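Local coordinates for uncharacterized protein TP-0789 domain-containing protein (Desulfovibrio piger ATCC 29098, PDB 4Z48) that is of unknown function but resembles the periplasmic lipoprotein carrier LolA, so a role in handling lipids or lipoproteins is possible, at residues S35-G39 with G40-T44; E141-G145 with I146-I150; V232-D236 with A237-H241. All blocks are in the same frame, centred on the assembly; numbering follows the deposited sequence.

Interaction 1: residues S35-G39 with G40-T44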
loop_
_atom_site.group_PDB
_atom_site.type_symbol
_atom_site.label_atom_id
_atom_site.label_comp_id
_atom_site.label_asym_id
_atom_site.label_seq_id
_atom_site.Cartn_x
_atom_site.Cartn_y
_atom_site.Cartn_z
ATOM N N SER A 35 -13.369 -5.058 5.331
ATOM C CA SER A 35 -14.763 -4.695 5.542
ATOM C C SER A 35 -14.946 -3.220 5.095
ATOM O O SER A 35 -14.294 -2.314 5.614
ATOM C CB SER A 35 -15.146 -4.930 7.009
ATOM O OG SER A 35 -16.462 -4.479 7.273
ATOM N N ILE A 36 -15.792 -3.009 4.090
ATOM C CA ILE A 36 -16.088 -1.709 3.505
ATOM C C ILE A 36 -17.459 -1.239 3.971
ATOM O O ILE A 36 -18.477 -1.906 3.679
ATOM C CB ILE A 36 -16.031 -1.817 1.949
ATOM C CG1 ILE A 36 -14.742 -2.531 1.471
ATOM C CG2 ILE A 36 -16.136 -0.415 1.331
ATOM C CD1 ILE A 36 -14.806 -3.125 0.070
ATOM N N ASN A 37 -17.505 -0.068 4.636
ATOM C CA ASN A 37 -18.768 0.473 5.150
ATOM C C ASN A 37 -19.178 1.735 4.418
ATOM O O ASN A 37 -18.469 2.724 4.444
ATOM C CB ASN A 37 -18.673 0.735 6.656
ATOM C CG ASN A 37 -19.998 0.989 7.356
ATOM O OD1 ASN A 37 -20.741 1.939 7.052
ATOM N ND2 ASN A 37 -20.278 0.187 8.376
ATOM N N ARG A 38 -20.359 1.716 3.834
ATOM C CA ARG A 38 -20.890 2.859 3.095
ATOM C C ARG A 38 -22.377 3.035 3.433
ATOM O O ARG A 38 -23.200 2.276 2.939
ATOM C CB ARG A 38 -20.667 2.638 1.578
ATOM C CG ARG A 38 -21.155 3.783 0.689
ATOM C CD ARG A 38 -21.029 3.454 -0.805
ATOM N NE ARG A 38 -19.638 3.374 -1.272
ATOM C CZ ARG A 38 -18.804 4.412 -1.344
ATOM N NH1 ARG A 38 -19.205 5.624 -0.974
ATOM N NH2 ARG A 38 -17.560 4.242 -1.766
ATOM N N GLY A 39 -22.686 4.004 4.293
ATOM C CA GLY A 39 -24.052 4.300 4.733
ATOM C C GLY A 39 -24.745 3.175 5.484
ATOM O O GLY A 39 -25.954 2.989 5.341
ATOM N N GLY A 40 -23.976 2.413 6.267
ATOM C CA GLY A 40 -24.494 1.256 7.001
ATOM C C GLY A 40 -24.447 -0.037 6.207
ATOM O O GLY A 40 -24.534 -1.127 6.785
ATOM N N LYS A 41 -24.322 0.072 4.874
ATOM C CA LYS A 41 -24.185 -1.067 3.963
ATOM C C LYS A 41 -22.739 -1.526 4.059
ATOM O O LYS A 41 -21.823 -0.694 4.103
ATOM C CB LYS A 41 -24.571 -0.703 2.512
ATOM C CG LYS A 41 -26.054 -0.419 2.268
ATOM C CD LYS A 41 -26.324 -0.227 0.759
ATOM C CE LYS A 41 -27.701 0.316 0.438
ATOM N NZ LYS A 41 -28.739 -0.749 0.368
ATOM N N VAL A 42 -22.532 -2.833 4.142
ATOM C CA VAL A 42 -21.198 -3.387 4.296
ATOM C C VAL A 42 -20.890 -4.404 3.184
ATOM O O VAL A 42 -21.719 -5.276 2.902
ATOM C CB VAL A 42 -21.048 -4.051 5.697
ATOM C CG1 VAL A 42 -19.634 -4.622 5.897
ATOM C CG2 VAL A 42 -21.384 -3.070 6.816
ATOM N N LEU A 43 -19.695 -4.290 2.586
ATOM C CA LEU A 43 -19.124 -5.225 1.616
ATOM C C LEU A 43 -17.938 -5.853 2.293
ATOM O O LEU A 43 -17.206 -5.158 3.012
ATOM C CB LEU A 43 -18.637 -4.534 0.325
ATOM C CG LEU A 43 -19.624 -4.050 -0.705
ATOM C CD1 LEU A 43 -18.853 -3.305 -1.810
ATOM C CD2 LEU A 43 -20.399 -5.242 -1.316
ATOM N N THR A 44 -17.685 -7.098 2.021
ATOM C CA THR A 44 -16.553 -7.773 2.651
ATOM C C THR A 44 -15.779 -8.521 1.598
ATOM O O THR A 44 -16.323 -8.870 0.555
ATOM C CB THR A 44 -17.001 -8.705 3.853
ATOM O OG1 THR A 44 -17.455 -9.975 3.403
ATOM C CG2 THR A 44 -18.040 -8.072 4.736
#

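Interaction 2: residues E141-G145 with I146-I150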
loop_
_atom_site.group_PDB
_atom_site.type_symbol
_atom_site.label_atom_id
_atom_site.label_comp_id
_atom_site.label_asym_id
_atom_site.label_seq_id
_atom_site.Cartn_x
_atom_site.Cartn_y
_atom_site.Cartn_z
ATOM N N GLU A 141 5.429 15.067 17.146
ATOM C CA GLU A 141 4.163 15.211 17.862
ATOM C C GLU A 141 3.824 13.913 18.562
ATOM O O GLU A 141 4.042 12.835 17.996
ATOM C CB GLU A 141 3.049 15.559 16.847
ATOM C CG GLU A 141 1.715 15.992 17.440
ATOM C CD GLU A 141 0.633 16.376 16.445
ATOM O OE1 GLU A 141 0.825 16.170 15.223
ATOM O OE2 GLU A 141 -0.420 16.879 16.899
ATOM N N ASN A 142 3.257 14.007 19.765
ATOM C CA ASN A 142 2.797 12.824 20.491
ATOM C C ASN A 142 1.343 12.583 20.078
ATOM O O ASN A 142 0.485 13.442 20.321
ATOM C CB ASN A 142 2.962 13.000 21.992
ATOM C CG ASN A 142 2.694 11.740 22.776
ATOM O OD1 ASN A 142 1.543 11.396 23.058
ATOM N ND2 ASN A 142 3.753 11.025 23.135
ATOM N N VAL A 143 1.083 11.455 19.386
ATOM C CA VAL A 143 -0.243 11.104 18.849
ATOM C C VAL A 143 -0.802 9.907 19.645
ATOM O O VAL A 143 -0.338 8.770 19.490
ATOM C CB VAL A 143 -0.197 10.844 17.312
ATOM C CG1 VAL A 143 -1.586 10.536 16.752
ATOM C CG2 VAL A 143 0.427 12.026 16.567
ATOM N N ASP A 144 -1.782 10.197 20.527
ATOM C CA ASP A 144 -2.447 9.258 21.440
ATOM C C ASP A 144 -1.410 8.398 22.208
ATOM O O ASP A 144 -1.437 7.164 22.133
ATOM C CB ASP A 144 -3.482 8.381 20.701
ATOM C CG ASP A 144 -4.673 9.143 20.144
ATOM O OD1 ASP A 144 -5.361 9.836 20.932
ATOM O OD2 ASP A 144 -4.948 9.006 18.932
ATOM N N GLY A 145 -0.483 9.079 22.887
ATOM C CA GLY A 145 0.567 8.446 23.687
ATOM C C GLY A 145 1.817 8.004 22.942
ATOM O O GLY A 145 2.791 7.605 23.591
ATOM N N ILE A 146 1.810 8.070 21.572
ATOM C CA ILE A 146 2.939 7.618 20.738
ATOM C C ILE A 146 3.739 8.795 20.152
ATOM O O ILE A 146 3.153 9.638 19.477
ATOM C CB ILE A 146 2.438 6.667 19.599
ATOM C CG1 ILE A 146 1.573 5.500 20.156
ATOM C CG2 ILE A 146 3.604 6.130 18.749
ATOM C CD1 ILE A 146 0.255 5.306 19.439
ATOM N N ASP A 147 5.094 8.808 20.349
ATOM C CA ASP A 147 5.964 9.828 19.746
ATOM C C ASP A 147 6.170 9.558 18.269
ATOM O O ASP A 147 6.598 8.456 17.904
ATOM C CB ASP A 147 7.330 9.901 20.449
ATOM C CG ASP A 147 7.227 10.395 21.873
ATOM O OD1 ASP A 147 6.490 11.387 22.105
ATOM O OD2 ASP A 147 7.855 9.772 22.763
ATOM N N CYS A 148 5.915 10.577 17.424
ATOM C CA CYS A 148 6.014 10.457 15.975
ATOM C C CYS A 148 6.828 11.562 15.350
ATOM O O CYS A 148 6.810 12.672 15.843
ATOM C CB CYS A 148 4.620 10.466 15.339
ATOM S SG CYS A 148 3.575 9.051 15.744
ATOM N N TYR A 149 7.398 11.287 14.181
ATOM C CA TYR A 149 7.930 12.291 13.249
ATOM C C TYR A 149 6.739 12.697 12.358
ATOM O O TYR A 149 5.920 11.826 12.039
ATOM C CB TYR A 149 9.012 11.689 12.344
ATOM C CG TYR A 149 10.252 11.159 12.999
ATOM C CD1 TYR A 149 11.241 12.021 13.451
ATOM C CD2 TYR A 149 10.506 9.789 13.047
ATOM C CE1 TYR A 149 12.427 11.540 13.998
ATOM C CE2 TYR A 149 11.684 9.293 13.611
ATOM C CZ TYR A 149 12.650 10.177 14.065
ATOM O OH TYR A 149 13.829 9.724 14.619
ATOM N N ILE A 150 6.641 13.966 11.967
ATOM C CA ILE A 150 5.667 14.461 11.006
ATOM C C ILE A 150 6.458 14.600 9.694
ATOM O O ILE A 150 7.373 15.426 9.605
ATOM C CB ILE A 150 4.927 15.767 11.424
ATOM C CG1 ILE A 150 4.315 15.670 12.859
ATOM C CG2 ILE A 150 3.844 16.125 10.355
ATOM C CD1 ILE A 150 4.158 17.031 13.548
#

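Interaction 3: residues V232-D236 with A237-H241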
loop_
_atom_site.group_PDB
_atom_site.type_symbol
_atom_site.label_atom_id
_atom_site.label_comp_id
_atom_site.label_asym_id
_atom_site.label_seq_id
_atom_site.Cartn_x
_atom_site.Cartn_y
_atom_site.Cartn_z
ATOM N N VAL A 232 9.331 -17.359 3.177
ATOM C CA VAL A 232 8.718 -18.694 3.148
ATOM C C VAL A 232 9.240 -19.531 1.964
ATOM O O VAL A 232 8.964 -20.732 1.898
ATOM C CB VAL A 232 7.162 -18.619 3.159
ATOM C CG1 VAL A 232 6.668 -18.003 4.453
ATOM C CG2 VAL A 232 6.620 -17.835 1.974
ATOM N N GLY A 233 9.979 -18.892 1.057
ATOM C CA GLY A 233 10.536 -19.537 -0.127
ATOM C C GLY A 233 9.542 -19.667 -1.266
ATOM O O GLY A 233 9.396 -20.750 -1.840
ATOM N N LEU A 234 8.863 -18.556 -1.614
ATOM C CA LEU A 234 7.879 -18.508 -2.699
ATOM C C LEU A 234 8.539 -18.686 -4.059
ATOM O O LEU A 234 9.562 -18.053 -4.335
ATOM C CB LEU A 234 7.103 -17.179 -2.688
ATOM C CG LEU A 234 6.107 -16.926 -1.553
ATOM C CD1 LEU A 234 5.425 -15.563 -1.719
ATOM C CD2 LEU A 234 5.061 -18.029 -1.442
ATOM N N SER A 235 7.950 -19.544 -4.919
ATOM C CA SER A 235 8.478 -19.728 -6.276
ATOM C C SER A 235 8.109 -18.508 -7.145
ATOM O O SER A 235 7.141 -17.804 -6.830
ATOM C CB SER A 235 7.957 -21.021 -6.899
ATOM O OG SER A 235 6.585 -20.955 -7.251
ATOM N N ASP A 236 8.874 -18.270 -8.232
ATOM C CA ASP A 236 8.652 -17.173 -9.183
ATOM C C ASP A 236 7.346 -17.353 -9.983
ATOM O O ASP A 236 6.881 -16.392 -10.598
ATOM C CB ASP A 236 9.841 -17.061 -10.163
ATOM C CG ASP A 236 11.171 -16.652 -9.549
ATOM O OD1 ASP A 236 11.165 -15.849 -8.588
ATOM O OD2 ASP A 236 12.220 -17.078 -10.073
ATOM N N ALA A 237 6.774 -18.577 -9.973
ATOM C CA ALA A 237 5.553 -18.990 -10.671
ATOM C C ALA A 237 4.316 -18.181 -10.254
ATOM O O ALA A 237 3.426 -17.942 -11.085
ATOM C CB ALA A 237 5.295 -20.471 -10.427
ATOM N N TYR A 238 4.242 -17.780 -8.964
ATOM C CA TYR A 238 3.133 -16.974 -8.443
ATOM C C TYR A 238 3.079 -15.603 -9.099
ATOM O O TYR A 238 2.039 -14.959 -9.066
ATOM C CB TYR A 238 3.309 -16.739 -6.934
ATOM C CG TYR A 238 2.969 -17.889 -6.017
ATOM C CD1 TYR A 238 1.646 -18.177 -5.689
ATOM C CD2 TYR A 238 3.971 -18.600 -5.365
ATOM C CE1 TYR A 238 1.328 -19.210 -4.810
ATOM C CE2 TYR A 238 3.667 -19.618 -4.463
ATOM C CZ TYR A 238 2.343 -19.919 -4.186
ATOM O OH TYR A 238 2.041 -20.931 -3.302
ATOM N N PHE A 239 4.220 -15.129 -9.629
ATOM C CA PHE A 239 4.345 -13.770 -10.151
ATOM C C PHE A 239 4.454 -13.706 -11.678
ATOM O O PHE A 239 4.725 -12.635 -12.231
ATOM C CB PHE A 239 5.543 -13.063 -9.460
ATOM C CG PHE A 239 5.535 -13.349 -7.971
ATOM C CD1 PHE A 239 4.631 -12.704 -7.127
ATOM C CD2 PHE A 239 6.376 -14.312 -7.428
ATOM C CE1 PHE A 239 4.595 -12.993 -5.761
ATOM C CE2 PHE A 239 6.310 -14.629 -6.070
ATOM C CZ PHE A 239 5.426 -13.962 -5.244
ATOM N N GLU A 240 4.200 -14.826 -12.362
ATOM C CA GLU A 240 4.213 -14.847 -13.824
ATOM C C GLU A 240 2.828 -14.503 -14.327
ATOM O O GLU A 240 1.825 -14.849 -13.677
ATOM C CB GLU A 240 4.662 -16.207 -14.359
ATOM C CG GLU A 240 6.169 -16.393 -14.340
ATOM C CD GLU A 240 6.638 -17.834 -14.430
ATOM O OE1 GLU A 240 5.925 -18.666 -15.039
ATOM O OE2 GLU A 240 7.730 -18.128 -13.894
ATOM N N HIS A 241 2.764 -13.858 -15.501
ATOM C CA HIS A 241 1.497 -13.460 -16.123
ATOM C C HIS A 241 0.540 -14.657 -16.253
ATOM O O HIS A 241 -0.671 -14.463 -16.124
ATOM C CB HIS A 241 1.733 -12.768 -17.477
ATOM C CG HIS A 241 0.600 -11.880 -17.870
ATOM N ND1 HIS A 241 -0.281 -12.245 -18.872
ATOM C CD2 HIS A 241 0.206 -10.696 -17.346
ATOM C CE1 HIS A 241 -1.171 -11.267 -18.945
ATOM N NE2 HIS A 241 -0.924 -10.314 -18.041
#

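Interaction 1: residues S35-G39 with G40-T44
Ile36 and Leu43 face each other across a two-residue beta hairpin, in which strand 27-38 returns as strand 41-54 through a type I' turn running from Arg38 to Lys41. The hairpin illustrates how one short connection can be firm along its backbone and on one flank yet loose at its tip. At the Ile36-Leu43 hydrogen-bonded pair, the N-H of Ile36 meets Leu43 O at 2.8 Å in an almost straight bond (176°), and Leu43 N returns one to Ile36 O. Val42 CA, 3.2 Å from Ile36 O, adds a CA-H...O contact to the N-H bond at that oxygen. Beside this pair Ile36 CD1 lies 4.1 Å from Leu43 CB. Ile36 is buried: the loop residues Ser117 and Asp118 touch its side chain, as does Thr221 of strand 219-230.

The face carrying Ser35, Asn37 and Val42 is more open to solvent than this pair, Val42 being exposed. The methyls of Val42 both meet polar groups: CG1 comes to 3.5 Å from Ser35 OG, and CG2 approaches Asn37 ND2. Toward the turn, Arg38 N binds Lys41 O at 2.8 Å, whereas the reciprocal bond from Lys41 N reaches Arg38 O from 61° above the carbonyl plane, a consequence of the tight reversal. Gly39 and Gly40 occupy the two central positions with positive phi. The side chains of Arg38 and Lys41 leave the same face and diverge as they extend outward. Asn37 turns back over the bend instead: with CG anti to the backbone N (chi1 -167°), its carbonyl oxygen OD1 accepts a weak hydrogen bond from Gly40 N at 3.4 Å.

Interaction 2: residues E141-G145 with I146-I150
A tight beta hairpin joins strand 133-143 to strand 146-155, and beside its turn the side chains of Asn142 and Asp147 are linked directly. Asn142 ND2 donates to Asp147 OD1 at 2.9 Å, along a fairly straight path (162°). The acceptor lies close to the amide plane, but the donor arrives from well above the carboxylate plane, and the two flat groups stand 76° apart. CG of Asn142 is anti to the backbone N (chi1 -172°), which carries the amide over the bend; there OD1 accepts a weak bond from Gly145 N. One amide thus spans from the turn to the returning strand.

The turn is of type I', from Val143 to Ile146, with Asp144 and Gly145 both at positive phi, as usual for a two-residue hairpin connection. Val143 N binds Ile146 O at 2.8 Å, and Ile146 N answers to Val143 O from far above that carbonyl plane. Farther from the bend, Glu141 and Cys148 exchange a second pair of backbone bonds.

On the face opposite Asn142 and Asp147, Ile146 bends its CD1 over the turn to 3.5 Å from Val143 O. Val143 CG2 and Cys148 SG meet loosely at 4.4 Å, and Val143, Ile146 and Cys148 all touch Leu178 of strand 177-184. Farther along the same face, Glu141 CB rests 3.8 Å from Ile150 CD1. The extended side chain of Glu141 continues past this methyl to place OE1 in a hydrogen bond with Trp169 NE1 on strand 163-171.

Interaction 3: residues V232-D236 with A237-H241
Leu234 spreads its two methyl groups onto two successive aromatic rings, Tyr238 and Phe239, at a short 3-10 turn in the segment that follows strand 219-230. Leu234 CD2 meets Tyr238 CE2 at 3.7 Å, approaching the ring obliquely. Leu234 CD1 instead reaches the edge of the other ring, lying near its plane at 3.9 Å from Phe239 CZ. The side chain of Leu234 crosses both aromatic side chains at about a right angle, so a single branched residue separates its contacts between neighbouring rings.

A second set of contacts centres on the carbonyl of Ser235. Ser235 O sits at the edge of the Tyr238 ring, 3.6 Å from Tyr238 CD2, and also approaches Phe239 CE2 at 3.4 Å from an oblique direction. Tyr238 CB stands 3.7 Å above the plane of the Phe239 ring, over its centre, and covers one face of it.

One backbone bond closes the turn beside these contacts: Phe239 N donates to Asp236 O at 3.1 Å, from well above the carbonyl plane, an i+3-to-i bond of the 3-10 kind. It brings Phe239 back over the residues that precede the turn.

Farther out, strand 41-54 supports the unit: Tyr50 stacks on the Tyr238 ring and touches Leu234 and Phe239, while Tyr62 of strand 60-69 also packs on Phe239. Lys52 secures the start of the turn through a salt bridge to Asp236 OD1 and a hydrogen bond from NZ to Leu234 O. On the outer side, Ser235 OG occupies the position between its backbone N and carbonyl carbon (chi1 72°), which sets it 3.5 Å from Ala237 CB.

How the interactions relate
From the N terminus, interaction 1 comes first and closes the hairpin between strands 27-38 and 41-54. Interaction 2 later does the same for strands 133-143 and 146-155, and interaction 3 folds the segment after strand 219-230 into a turn. They follow in series, neither nesting nor crossing, and none touches another: centres lie 30 to 38 Å apart. Strand order nevertheless connects interactions 1 and 3, because strand 219-230 runs beside strand 27-38, and the segment it leads into then packs on strand 41-54, the second arm of the first hairpin. Interactions 2 and 3 lie on opposite sides of the chain's centre.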